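Long-range contacts in endoglucanase, family GH5 (PDB 6GL2), which hydrolyses hemicellulose, probably cutting mixed-linked beta-glucan, as a family 5 glycoside hydrolase of a marine bacterium: residues 271-277 and 302-308; 227-231 and 251-255; 58-62 and 99-103; 287-292 and 328-334; 276-280 and 313-317. Residue numbers count along the deposited sequence, not the author numbering.

Contact 1 (271-277 and 302-308); sequences VVMGEWG and GICPIWW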
# COMPACT_ATOMS: atom_id res chain seq x y z
N VAL A 271 12.22 0.07 1.22
CA VAL A 271 11.11 -0.48 0.48
C VAL A 271 10.08 -1.08 1.41
O VAL A 271 10.35 -1.92 2.26
CB VAL A 271 11.59 -1.54 -0.53
CG1 VAL A 271 10.42 -2.06 -1.40
CG2 VAL A 271 12.69 -0.91 -1.45
N VAL A 272 8.80 -0.72 1.08
CA VAL A 272 7.60 -1.41 1.71
C VAL A 272 6.86 -2.14 0.60
O VAL A 272 6.50 -1.54 -0.41
CB VAL A 272 6.73 -0.37 2.39
CG1 VAL A 272 5.45 -1.05 2.87
CG2 VAL A 272 7.40 0.24 3.58
N MET A 273 6.76 -3.44 0.77
CA MET A 273 5.98 -4.29 -0.10
C MET A 273 4.53 -4.21 0.37
O MET A 273 4.07 -4.97 1.18
CB MET A 273 6.43 -5.74 -0.04
CG MET A 273 5.80 -6.59 -1.10
SD MET A 273 6.38 -6.30 -2.76
CE MET A 273 7.98 -7.06 -2.73
N GLY A 274 3.86 -3.17 -0.11
CA GLY A 274 2.60 -2.72 0.52
C GLY A 274 1.44 -3.64 0.17
O GLY A 274 0.43 -3.62 0.91
N GLU A 275 1.59 -4.52 -0.80
CA GLU A 275 0.71 -5.63 -1.02
C GLU A 275 1.48 -6.80 -1.57
O GLU A 275 2.38 -6.64 -2.42
CB GLU A 275 -0.40 -5.35 -2.08
CG GLU A 275 -1.28 -4.17 -1.70
CD GLU A 275 -2.32 -3.86 -2.77
OE1 GLU A 275 -2.57 -4.65 -3.69
OE2 GLU A 275 -2.95 -2.75 -2.64
N TRP A 276 1.06 -7.99 -1.15
CA TRP A 276 1.44 -9.30 -1.69
C TRP A 276 0.50 -10.30 -1.07
O TRP A 276 -0.33 -9.93 -0.21
CB TRP A 276 2.91 -9.65 -1.34
CG TRP A 276 3.10 -9.86 0.10
CD1 TRP A 276 3.19 -8.89 1.09
CD2 TRP A 276 3.16 -11.10 0.79
NE1 TRP A 276 3.30 -9.47 2.32
CE2 TRP A 276 3.31 -10.82 2.19
CE3 TRP A 276 3.24 -12.41 0.38
CZ2 TRP A 276 3.48 -11.84 3.15
CZ3 TRP A 276 3.37 -13.45 1.32
CH2 TRP A 276 3.54 -13.15 2.68
N GLY A 277 0.60 -11.56 -1.48
CA GLY A 277 -0.14 -12.66 -0.92
C GLY A 277 -0.65 -13.58 -1.98
O GLY A 277 -0.24 -13.45 -3.14
N GLY A 302 15.22 -6.52 4.76
CA GLY A 302 14.85 -5.25 5.37
C GLY A 302 13.62 -4.61 4.70
O GLY A 302 13.43 -3.41 4.87
N ILE A 303 12.93 -5.38 3.93
CA ILE A 303 11.69 -4.94 3.22
C ILE A 303 10.52 -5.29 4.14
O ILE A 303 10.41 -6.38 4.62
CB ILE A 303 11.51 -5.68 1.91
CG1 ILE A 303 12.69 -5.40 0.94
CG2 ILE A 303 10.12 -5.44 1.22
CD1 ILE A 303 12.77 -6.24 -0.32
N CYS A 304 9.62 -4.31 4.35
CA CYS A 304 8.41 -4.56 5.19
C CYS A 304 7.32 -5.23 4.33
O CYS A 304 6.89 -4.64 3.33
CB CYS A 304 7.82 -3.23 5.64
SG CYS A 304 6.21 -3.35 6.42
N PRO A 305 6.92 -6.46 4.65
CA PRO A 305 5.87 -7.13 3.90
C PRO A 305 4.48 -6.81 4.48
O PRO A 305 4.25 -7.05 5.69
CB PRO A 305 6.21 -8.66 4.15
CG PRO A 305 6.89 -8.65 5.50
CD PRO A 305 7.44 -7.28 5.76
N ILE A 306 3.52 -6.52 3.62
CA ILE A 306 2.13 -6.18 4.03
C ILE A 306 1.18 -7.06 3.24
O ILE A 306 0.93 -6.81 2.07
CB ILE A 306 1.85 -4.68 3.91
CG1 ILE A 306 2.92 -3.80 4.54
CG2 ILE A 306 0.47 -4.43 4.50
CD1 ILE A 306 2.60 -2.33 4.61
N TRP A 307 0.66 -8.10 3.90
CA TRP A 307 -0.26 -9.01 3.26
C TRP A 307 -1.56 -8.34 2.84
O TRP A 307 -2.14 -7.52 3.61
CB TRP A 307 -0.60 -10.14 4.25
CG TRP A 307 -1.61 -11.14 3.78
CD1 TRP A 307 -3.00 -11.06 3.83
CD2 TRP A 307 -1.36 -12.41 3.14
NE1 TRP A 307 -3.57 -12.17 3.29
CE2 TRP A 307 -2.64 -12.99 2.80
CE3 TRP A 307 -0.19 -13.10 2.73
CZ2 TRP A 307 -2.77 -14.23 2.22
CZ3 TRP A 307 -0.34 -14.35 2.15
CH2 TRP A 307 -1.59 -14.88 1.90
N TRP A 308 -2.07 -8.57 1.60
CA TRP A 308 -3.36 -8.11 1.14
C TRP A 308 -4.46 -8.99 1.65
O TRP A 308 -4.52 -10.16 1.32
CB TRP A 308 -3.42 -8.04 -0.43
CG TRP A 308 -4.71 -7.61 -0.91
CD1 TRP A 308 -5.65 -8.32 -1.57
CD2 TRP A 308 -5.25 -6.28 -0.76
NE1 TRP A 308 -6.76 -7.58 -1.78
CE2 TRP A 308 -6.55 -6.30 -1.36
CE3 TRP A 308 -4.78 -5.10 -0.24
CZ2 TRP A 308 -7.37 -5.19 -1.35
CZ3 TRP A 308 -5.58 -3.97 -0.29
CH2 TRP A 308 -6.84 -4.01 -0.88
O HOH W 1 13.86 -1.72 2.61

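Contact 2 (227-231 and 251-255); sequences HSYFP and ALLAE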
# COMPACT_ATOMS: atom_id res chain seq x y z
N HIS A 227 4.31 -3.43 -5.13
CA HIS A 227 3.48 -4.56 -4.86
C HIS A 227 3.99 -5.70 -5.72
O HIS A 227 4.23 -5.50 -6.93
CB HIS A 227 2.03 -4.27 -5.21
CG HIS A 227 1.43 -3.07 -4.46
ND1 HIS A 227 0.22 -2.58 -4.76
CD2 HIS A 227 1.91 -2.39 -3.42
CE1 HIS A 227 -0.01 -1.53 -3.91
NE2 HIS A 227 0.96 -1.44 -3.09
N SER A 228 4.05 -6.91 -5.21
CA SER A 228 4.54 -8.08 -6.00
C SER A 228 3.87 -9.36 -5.53
O SER A 228 4.28 -9.94 -4.53
CB SER A 228 6.01 -8.19 -5.86
OG SER A 228 6.38 -9.22 -6.86
N TYR A 229 2.81 -9.70 -6.22
CA TYR A 229 2.10 -10.91 -5.96
C TYR A 229 2.79 -12.13 -6.66
O TYR A 229 2.25 -12.71 -7.56
CB TYR A 229 0.68 -10.83 -6.36
CG TYR A 229 -0.23 -9.85 -5.58
CD1 TYR A 229 -0.23 -8.50 -5.87
CD2 TYR A 229 -0.99 -10.29 -4.51
CE1 TYR A 229 -1.09 -7.65 -5.20
CE2 TYR A 229 -1.83 -9.42 -3.83
CZ TYR A 229 -1.85 -8.15 -4.16
OH TYR A 229 -2.76 -7.34 -3.45
N PHE A 230 4.02 -12.34 -6.27
CA PHE A 230 4.96 -13.21 -6.97
C PHE A 230 4.89 -14.62 -6.35
O PHE A 230 5.05 -14.76 -5.18
CB PHE A 230 6.39 -12.68 -6.85
CG PHE A 230 7.32 -13.33 -7.84
CD1 PHE A 230 7.77 -14.64 -7.61
CD2 PHE A 230 7.59 -12.76 -9.05
CE1 PHE A 230 8.55 -15.29 -8.57
CE2 PHE A 230 8.40 -13.39 -9.97
CZ PHE A 230 8.87 -14.68 -9.74
N PRO A 231 4.69 -15.67 -7.19
CA PRO A 231 4.50 -15.63 -8.64
C PRO A 231 3.03 -15.53 -9.01
O PRO A 231 2.22 -16.15 -8.34
CB PRO A 231 5.10 -16.96 -9.12
CG PRO A 231 4.73 -17.86 -7.98
CD PRO A 231 4.84 -17.03 -6.72
N ALA A 251 13.22 -18.28 -8.10
CA ALA A 251 12.54 -17.26 -8.84
C ALA A 251 12.03 -16.14 -7.92
O ALA A 251 12.18 -14.97 -8.25
CB ALA A 251 11.44 -17.81 -9.66
N LEU A 252 11.54 -16.49 -6.74
CA LEU A 252 11.07 -15.45 -5.81
C LEU A 252 12.20 -14.64 -5.20
O LEU A 252 12.16 -13.43 -5.10
CB LEU A 252 10.19 -16.12 -4.76
CG LEU A 252 9.59 -15.22 -3.69
CD1 LEU A 252 8.94 -13.93 -4.19
CD2 LEU A 252 8.68 -16.02 -2.83
N LEU A 253 13.32 -15.30 -4.92
CA LEU A 253 14.44 -14.61 -4.39
C LEU A 253 15.02 -13.68 -5.50
O LEU A 253 15.52 -12.59 -5.20
CB LEU A 253 15.54 -15.54 -3.87
CG LEU A 253 15.20 -16.36 -2.66
CD1 LEU A 253 16.47 -17.09 -2.21
CD2 LEU A 253 14.69 -15.42 -1.54
N ALA A 254 14.96 -14.09 -6.78
CA ALA A 254 15.47 -13.26 -7.85
C ALA A 254 14.63 -11.99 -7.96
O ALA A 254 15.12 -10.91 -8.20
CB ALA A 254 15.46 -13.98 -9.19
N GLU A 255 13.30 -12.12 -7.84
CA GLU A 255 12.38 -10.96 -7.80
C GLU A 255 12.75 -10.00 -6.69
O GLU A 255 12.89 -8.79 -6.90
CB GLU A 255 10.93 -11.51 -7.69
CG GLU A 255 9.84 -10.50 -7.36
CD GLU A 255 9.52 -9.59 -8.48
OE1 GLU A 255 8.66 -8.66 -8.27
OE2 GLU A 255 10.10 -9.67 -9.64

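Contact 3 (58-62 and 99-103); sequences GFKTL and EMYVI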
# COMPACT_ATOMS: atom_id res chain seq x y z
N GLY A 58 0.26 -9.83 16.11
CA GLY A 58 1.65 -9.41 16.00
C GLY A 58 2.03 -8.53 14.80
O GLY A 58 3.17 -8.23 14.62
N PHE A 59 1.00 -8.21 13.99
CA PHE A 59 1.24 -7.22 12.95
C PHE A 59 1.58 -5.87 13.57
O PHE A 59 0.83 -5.43 14.46
CB PHE A 59 -0.00 -7.11 12.04
CG PHE A 59 -0.28 -8.33 11.17
CD1 PHE A 59 0.57 -8.54 10.06
CD2 PHE A 59 -1.16 -9.32 11.52
CE1 PHE A 59 0.37 -9.65 9.27
CE2 PHE A 59 -1.40 -10.40 10.71
CZ PHE A 59 -0.54 -10.59 9.63
N LYS A 60 2.59 -5.23 13.08
CA LYS A 60 3.00 -3.95 13.57
C LYS A 60 2.50 -2.74 12.75
O LYS A 60 2.47 -1.62 13.20
CB LYS A 60 4.55 -3.93 13.76
CG LYS A 60 5.04 -2.67 14.37
CD LYS A 60 4.54 -2.42 15.80
CE LYS A 60 5.22 -1.24 16.56
NZ LYS A 60 4.82 -1.17 17.96
N THR A 61 2.08 -3.06 11.52
CA THR A 61 1.64 -2.03 10.54
C THR A 61 0.27 -2.40 10.00
O THR A 61 0.02 -3.55 9.65
CB THR A 61 2.59 -1.83 9.38
OG1 THR A 61 3.84 -1.36 9.90
CG2 THR A 61 2.15 -0.84 8.32
N LEU A 62 -0.68 -1.45 10.05
CA LEU A 62 -1.92 -1.48 9.36
C LEU A 62 -1.83 -0.64 8.11
O LEU A 62 -1.55 0.55 8.17
CB LEU A 62 -3.07 -0.95 10.20
CG LEU A 62 -4.46 -0.98 9.55
CD1 LEU A 62 -4.96 -2.38 9.40
CD2 LEU A 62 -5.45 -0.07 10.28
N GLU A 99 -0.59 0.76 19.14
CA GLU A 99 0.83 0.91 18.98
C GLU A 99 1.32 0.57 17.57
O GLU A 99 2.51 0.27 17.40
CB GLU A 99 1.64 0.19 20.09
CG GLU A 99 1.19 0.65 21.50
CD GLU A 99 1.34 2.15 21.62
OE1 GLU A 99 2.49 2.63 21.65
OE2 GLU A 99 0.34 2.88 21.66
N MET A 100 0.44 0.52 16.59
CA MET A 100 0.79 0.20 15.21
C MET A 100 1.14 1.44 14.41
O MET A 100 0.73 2.55 14.71
CB MET A 100 -0.38 -0.51 14.53
CG MET A 100 -0.81 -1.80 15.23
SD MET A 100 -2.32 -2.47 14.50
CE MET A 100 -1.59 -3.32 13.07
N TYR A 101 1.89 1.19 13.34
CA TYR A 101 2.04 2.13 12.25
C TYR A 101 0.73 2.06 11.41
O TYR A 101 0.15 0.97 11.34
CB TYR A 101 3.22 1.78 11.35
CG TYR A 101 4.58 2.04 12.02
CD1 TYR A 101 5.14 1.10 12.84
CD2 TYR A 101 5.18 3.22 11.87
CE1 TYR A 101 6.36 1.36 13.54
CE2 TYR A 101 6.44 3.51 12.50
CZ TYR A 101 6.93 2.59 13.34
OH TYR A 101 8.12 2.86 14.01
N VAL A 102 0.44 3.16 10.74
CA VAL A 102 -0.79 3.18 9.89
C VAL A 102 -0.34 3.88 8.64
O VAL A 102 0.21 4.99 8.64
CB VAL A 102 -1.95 3.96 10.53
CG1 VAL A 102 -3.04 4.15 9.49
CG2 VAL A 102 -2.46 3.16 11.70
N ILE A 103 -0.73 3.29 7.48
CA ILE A 103 -0.49 3.92 6.18
C ILE A 103 -1.89 4.31 5.62
O ILE A 103 -2.75 3.45 5.45
CB ILE A 103 0.18 2.92 5.21
CG1 ILE A 103 1.54 2.44 5.68
CG2 ILE A 103 0.26 3.51 3.82
CD1 ILE A 103 1.92 1.06 5.12

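Contact 4 (287-292 and 328-334); sequences RLAHAE and YPEIAEA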
# COMPACT_ATOMS: atom_id res chain seq x y z
N ARG A 287 0.02 -22.45 0.18
CA ARG A 287 -0.14 -21.06 0.56
C ARG A 287 0.69 -20.72 1.78
O ARG A 287 1.30 -19.70 1.90
CB ARG A 287 -1.57 -20.65 0.83
CG ARG A 287 -2.45 -20.52 -0.34
CD ARG A 287 -3.78 -20.02 0.16
NE ARG A 287 -4.00 -18.61 0.43
CZ ARG A 287 -5.03 -18.08 1.10
NH1 ARG A 287 -5.73 -18.80 1.91
NH2 ARG A 287 -5.38 -16.79 0.94
N LEU A 288 0.67 -21.63 2.78
CA LEU A 288 1.42 -21.44 3.96
C LEU A 288 2.94 -21.44 3.70
O LEU A 288 3.69 -20.57 4.23
CB LEU A 288 1.13 -22.56 5.01
CG LEU A 288 1.84 -22.44 6.33
CD1 LEU A 288 1.68 -21.09 7.05
CD2 LEU A 288 1.44 -23.63 7.25
N ALA A 289 3.42 -22.42 2.93
CA ALA A 289 4.84 -22.48 2.55
C ALA A 289 5.29 -21.21 1.83
O ALA A 289 6.31 -20.67 2.12
CB ALA A 289 5.14 -23.68 1.66
N HIS A 290 4.48 -20.75 0.91
CA HIS A 290 4.77 -19.54 0.14
C HIS A 290 4.80 -18.32 1.10
O HIS A 290 5.72 -17.49 1.04
CB HIS A 290 3.69 -19.35 -0.92
CG HIS A 290 3.82 -18.05 -1.62
ND1 HIS A 290 3.13 -16.92 -1.21
CD2 HIS A 290 4.52 -17.69 -2.77
CE1 HIS A 290 3.39 -15.96 -2.06
NE2 HIS A 290 4.34 -16.37 -2.95
N ALA A 291 3.82 -18.18 2.02
CA ALA A 291 3.78 -17.06 2.95
C ALA A 291 5.00 -17.02 3.82
O ALA A 291 5.62 -15.96 4.06
CB ALA A 291 2.43 -17.04 3.72
N GLU A 292 5.31 -18.19 4.38
CA GLU A 292 6.49 -18.31 5.25
C GLU A 292 7.77 -17.83 4.54
O GLU A 292 8.57 -17.09 5.07
CB GLU A 292 6.67 -19.82 5.64
CG GLU A 292 5.75 -20.37 6.75
CD GLU A 292 5.78 -21.87 6.94
OE1 GLU A 292 6.35 -22.56 6.05
OE2 GLU A 292 5.17 -22.36 7.95
N TYR A 328 -7.23 -18.35 8.75
CA TYR A 328 -5.96 -18.94 8.49
C TYR A 328 -4.85 -18.43 9.38
O TYR A 328 -3.97 -17.67 8.96
CB TYR A 328 -5.56 -18.87 7.01
CG TYR A 328 -6.54 -19.60 6.11
CD1 TYR A 328 -6.63 -20.99 6.19
CD2 TYR A 328 -7.37 -18.98 5.18
CE1 TYR A 328 -7.48 -21.69 5.41
CE2 TYR A 328 -8.29 -19.67 4.39
CZ TYR A 328 -8.36 -21.06 4.53
OH TYR A 328 -9.25 -21.71 3.69
N PRO A 329 -4.97 -18.75 10.68
CA PRO A 329 -4.03 -18.17 11.63
C PRO A 329 -2.56 -18.52 11.30
O PRO A 329 -1.69 -17.74 11.63
CB PRO A 329 -4.43 -18.77 12.95
CG PRO A 329 -5.17 -19.99 12.63
CD PRO A 329 -5.89 -19.71 11.35
N GLU A 330 -2.34 -19.70 10.69
CA GLU A 330 -0.95 -20.09 10.45
C GLU A 330 -0.29 -19.22 9.38
O GLU A 330 0.88 -18.97 9.45
CB GLU A 330 -0.85 -21.56 10.06
CG GLU A 330 -1.37 -22.48 11.14
CD GLU A 330 -0.95 -22.05 12.52
OE1 GLU A 330 0.29 -22.08 12.82
OE2 GLU A 330 -1.84 -21.61 13.33
N ILE A 331 -1.06 -18.71 8.40
CA ILE A 331 -0.53 -17.72 7.45
C ILE A 331 -0.09 -16.50 8.21
O ILE A 331 0.97 -15.95 7.97
CB ILE A 331 -1.49 -17.41 6.27
CG1 ILE A 331 -1.71 -18.66 5.39
CG2 ILE A 331 -1.01 -16.22 5.43
CD1 ILE A 331 -2.75 -18.54 4.30
N ALA A 332 -1.02 -16.00 9.06
CA ALA A 332 -0.69 -14.79 9.83
C ALA A 332 0.59 -14.96 10.65
O ALA A 332 1.46 -14.11 10.67
CB ALA A 332 -1.87 -14.33 10.68
N GLU A 333 0.62 -16.12 11.31
CA GLU A 333 1.77 -16.38 12.20
C GLU A 333 3.04 -16.50 11.40
O GLU A 333 4.08 -16.03 11.85
CB GLU A 333 1.49 -17.64 13.03
CG GLU A 333 0.52 -17.36 14.16
CD GLU A 333 -0.27 -18.57 14.63
OE1 GLU A 333 0.16 -19.69 14.29
OE2 GLU A 333 -1.28 -18.42 15.33
N ALA A 334 2.97 -17.05 10.20
CA ALA A 334 4.14 -17.20 9.34
C ALA A 334 4.66 -15.88 8.87
O ALA A 334 5.89 -15.70 8.69
CB ALA A 334 3.75 -17.99 8.11
O HOH W 2 8.45 -16.42 7.75

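Contact 5 (276-280 and 313-317); sequences WGSTF and VDEFG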
# COMPACT_ATOMS: atom_id res chain seq x y z
N TRP A 276 1.06 -7.99 -1.15
CA TRP A 276 1.44 -9.30 -1.69
C TRP A 276 0.50 -10.30 -1.07
O TRP A 276 -0.33 -9.93 -0.21
CB TRP A 276 2.91 -9.65 -1.34
CG TRP A 276 3.10 -9.86 0.10
CD1 TRP A 276 3.19 -8.89 1.09
CD2 TRP A 276 3.16 -11.10 0.79
NE1 TRP A 276 3.30 -9.47 2.32
CE2 TRP A 276 3.31 -10.82 2.19
CE3 TRP A 276 3.24 -12.41 0.38
CZ2 TRP A 276 3.48 -11.84 3.15
CZ3 TRP A 276 3.37 -13.45 1.32
CH2 TRP A 276 3.54 -13.15 2.68
N GLY A 277 0.60 -11.56 -1.48
CA GLY A 277 -0.14 -12.66 -0.92
C GLY A 277 -0.65 -13.58 -1.98
O GLY A 277 -0.24 -13.45 -3.14
N SER A 278 -1.43 -14.57 -1.55
CA SER A 278 -1.96 -15.54 -2.52
C SER A 278 -3.41 -15.72 -2.32
O SER A 278 -3.88 -15.73 -1.19
CB SER A 278 -1.20 -16.91 -2.41
OG SER A 278 -1.34 -17.41 -1.10
N THR A 279 -4.15 -15.93 -3.37
CA THR A 279 -5.57 -16.24 -3.31
C THR A 279 -5.72 -17.73 -2.92
O THR A 279 -4.81 -18.54 -3.13
CB THR A 279 -6.21 -15.91 -4.66
OG1 THR A 279 -7.63 -15.73 -4.45
CG2 THR A 279 -5.89 -16.92 -5.80
N PHE A 280 -6.82 -18.04 -2.32
CA PHE A 280 -7.10 -19.38 -1.94
C PHE A 280 -7.39 -20.24 -3.17
O PHE A 280 -8.35 -20.02 -3.88
CB PHE A 280 -8.31 -19.48 -0.99
CG PHE A 280 -8.50 -20.87 -0.47
CD1 PHE A 280 -7.54 -21.47 0.33
CD2 PHE A 280 -9.58 -21.58 -0.90
CE1 PHE A 280 -7.71 -22.79 0.74
CE2 PHE A 280 -9.72 -22.93 -0.50
CZ PHE A 280 -8.82 -23.46 0.33
N VAL A 313 -12.76 -15.02 2.61
CA VAL A 313 -11.99 -16.24 2.90
C VAL A 313 -11.72 -17.07 1.68
O VAL A 313 -10.71 -17.83 1.64
CB VAL A 313 -12.67 -17.07 4.02
CG1 VAL A 313 -13.98 -17.61 3.50
CG2 VAL A 313 -11.68 -18.10 4.61
N ASP A 314 -12.54 -16.95 0.67
CA ASP A 314 -12.29 -17.67 -0.57
C ASP A 314 -11.26 -17.03 -1.48
O ASP A 314 -10.92 -17.55 -2.54
CB ASP A 314 -13.62 -17.87 -1.32
CG ASP A 314 -14.58 -18.71 -0.50
OD1 ASP A 314 -14.15 -19.57 0.26
OD2 ASP A 314 -15.79 -18.54 -0.63
N GLU A 315 -10.78 -15.86 -1.11
CA GLU A 315 -9.82 -15.09 -1.88
C GLU A 315 -8.62 -14.82 -0.98
O GLU A 315 -7.77 -15.67 -0.88
CB GLU A 315 -10.51 -13.82 -2.40
CG GLU A 315 -11.60 -14.16 -3.38
CD GLU A 315 -12.41 -13.02 -3.88
OE1 GLU A 315 -12.11 -11.84 -3.58
OE2 GLU A 315 -13.43 -13.19 -4.62
N PHE A 316 -8.44 -13.59 -0.43
CA PHE A 316 -7.29 -13.20 0.31
C PHE A 316 -7.49 -13.04 1.82
O PHE A 316 -6.56 -12.70 2.57
CB PHE A 316 -6.76 -11.85 -0.26
CG PHE A 316 -6.10 -11.98 -1.62
CD1 PHE A 316 -4.81 -12.28 -1.70
CD2 PHE A 316 -6.84 -11.84 -2.76
CE1 PHE A 316 -4.16 -12.38 -2.95
CE2 PHE A 316 -6.23 -12.00 -4.00
CZ PHE A 316 -4.89 -12.29 -4.05
N GLY A 317 -8.73 -13.27 2.26
CA GLY A 317 -9.05 -13.04 3.64
C GLY A 317 -8.48 -14.15 4.56
O GLY A 317 -8.79 -15.36 4.38
O HOH W 3 -9.24 -17.80 -5.10

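Contact 1 (271-277 and 302-308)
Two neighbouring parallel strands of a (beta/alpha)8 barrel, the seventh (271-276) and the eighth (304-307), lie side by side; helix 284-301 links them in a beta-alpha-beta unit. Their axes approach to 4.8 Å and diverge by 28°. The ladder runs from Cys304 N to Val271 O (3.3 Å), Met273 N to Cys304 O (2.8 Å) and Ile306 N to Met273 O (2.9 Å). Beyond it the pairing loosens: Trp276 N reaches Ile306 O only weakly at 3.4 Å, before Trp308 N bonds Trp276 O almost linearly at 2.9 Å. At the other end a water accepts from Val271 N and donates to Gly302 O, extending the seam. Val272 CG1 meets Ile306 CD1 at 3.6 Å inside the barrel, whereas Met273 and Pro305 face outward to the helix layer. The edge of Trp307 points at the face of Trp276, T-shaped, with six-membered rings 5.1 Å apart and planes at 83°. Gly277 CA lies over the Trp307 face, 3.8 Å from the centroid of its six-membered ring (CH-pi); a CB there would come within 3.2 Å of Trp307 CE3. Glu275, hydrogen-bonded to Tyr229 and salt-bridged to Arg63, sits near the end of the seventh strand and is probably the nucleophile, as in other family 5 enzymes. Backbone bonds thus hold the strands together on both sides of the weak link, with the tryptophans packed beside it.

Contact 2 (227-231 and 251-255)
Phe230 lays its ring against Glu255, whose CB sits 4.0 Å from the ring centroid and 17° off the normal, a CH-pi contact made by the aliphatic part of an acidic side chain. The same ring is lined by two more residues of helix 246-266: Phe230 CD1 is 3.7 Å from Leu252 CD1, and Phe230 CE1 is 4.0 Å from Ala251 CB, while Phe230 CZ comes to 3.6 Å from Ala251 O. Ala251 and Leu252 are neighbours and Glu255 follows one turn later, so a single ring can touch all three. The loop that presents it leaves the sixth barrel strand, 222-227, and leads into helix 232-237; in a (beta/alpha)8 barrel this is a beta-to-alpha connection, and helix 246-266 is the one that precedes the seventh strand. An inverse gamma turn centred on Tyr229 bends the chain, and a cis peptide joins Phe230 to Pro231, which takes the N-cap position of the short helix. Polar chemistry lies alongside the aromatic patch: Ser228 OG donates to Glu255 OE1 at 2.7 Å. That oxygen also receives a hydrogen bond from Thr205, and Glu255 OE2 forms a salt bridge with Lys258. Nearby, the side chain of Ala251 lies about 6 Å from that of Asp248, which is seen to bind Mg2+ in a crystal structure of this protein, an ion absent here.

Contact 3 (58-62 and 99-103)
Glu99 begins the second segment as the positive-phi residue of the Schellman motif that ends helix 82-96, and its carbonyl is at once put to use: Lys60 NZ donates to Glu99 O at 2.8 Å, the lysine side chain turning back to it although its CA-to-CB bond points away. Met100 comes next. Its CA lies 3.2 Å from Lys60 O in a CA-H...O contact, and its methyl group CE tucks under the first segment, 4.2 Å from Phe59 CB and 4.0 Å from Leu62 CB. With Tyr101 the parallel ladder proper starts. Tyr101 N donates to Lys60 O and Tyr101 O accepts from Leu62 N, both at 2.9 Å, so the tyrosine bonds to the residues on either side of Thr61, as in a parallel bridge; the side chains of Thr61 and Tyr101 share one face. Val102 turns to the opposite face beside Leu62, Val102 CG2 reaching 4.4 Å from Leu62 CB. Ile103 closes the run: its N bonds Leu62 O at 2.9 Å, and Ile103 CD1 meets Thr61 CG2 at 3.7 Å. The two strands, 61-64 and 101-105, are the second and third of the (beta/alpha)8 barrel, joined through helix 82-96, against which Leu62 and Val102 pack. Strand 145-148 extends the sheet beyond 101-105, the Thr61 backbone hydrogen-bonds to Ala23 and Trp25 on the side of strand 24-26, and Phe59 reaches across to helix 329-336.

Contact 4 (287-292 and 328-334)
Arg287 starts the interface by stretching its guanidinium over the beginning of the second helix. Ile331 CD1 lies over the guanidinium face, 3.8 Å from Arg287 NH1, while Tyr328 CD2 approaches NH1 of the same arginine at 3.7 Å near the guanidinium plane; Arg287 NH2 hydrogen-bonds Ser278 O. Leu288 follows, its CD1 resting 3.3 Å from Glu330 O and 3.9 Å from Ala334 CB, so one leucine methyl spans a full turn of the opposite helix. These are two adjacent outer helices of the (beta/alpha)8 barrel: 284-301 lies between the seventh and eighth strands, and 329-336, with Tyr328 at its N-cap position, follows the eighth. They run almost side by side, with axes 8.7 Å apart and only 15° between their directions, a spacing consistent with the alanines, Ala291 and Ala334, at the interface. Ala291 comes one turn after Arg287: Ala291 CB meets Ile331 CG2 at 3.9 Å, above Trp307 of the eighth strand, which both residues touch. Glu292 ends the segment by setting its CG 3.4 Å from Ala334 CB. A water beside this last pair lies 2.8 Å from Glu292 O and 2.8 Å from Ala334 O.

Contact 5 (276-280 and 313-317)
Direct hydrogen bonding between these two loops rests on one backbone link, Phe280 N donating to Glu315 O at 2.9 Å. The same carbonyl also takes a CA-H...O contact, Thr279 CA lying 3.3 Å from Glu315 O, so that a single acceptor engages two successive residues. Water adds a second polar connection: one molecule accepts from Thr279 OG1 at 2.7 Å and donates to Phe280 O at 2.7 Å and to Asp314 O at 3.1 Å, tying the loops together beside the direct bond. Aromatic contacts form the third group. Thr279 CB stands over the face of Phe316, 4.3 Å from its ring centroid, a CH-pi contact, and the ring reaches on along the chain, Phe316 CE1 lying 3.5 Å from Ser278 C and 3.8 Å from Gly277 C. Phe316 is itself held by Trp308, edge-to-face, and by Trp307 NE1, which bonds its carbonyl. Van der Waals contacts complete the account, with Phe280 CB 3.6 Å from Asp314 O and 3.9 Å from Val313 O. Both segments are beta-to-alpha loops that follow the seventh and eighth strands, at the C-terminal mouth of the (beta/alpha)8 barrel, the end at which family 5 enzymes build their substrate cleft.

Contacts 1 and 3 lie in the barrel sheet, contact 4 in the outer helices, contact 5 in the loops after strands seven and eight, and contact 2 joins the loop after strand six to helix 246-266. Contact 1 is the hub: Glu275 OE1 lies 2.7 Å from Tyr229 OH of contact 2, a probable hydrogen bond beside the presumed catalytic centre, and Ile306 CD1 meets Ile103 CD1 of contact 3 at 3.5 Å. Outward, Trp307 CH2 touches Ile331 CG2 of contact 4 at 3.8 Å. Contact 5 shares Trp276 and Gly277 with contact 1. Contact 2 comes nearest the magnesium site, Ala251 and Asp248 side chains about 6 Å apart; that ion is not bound here.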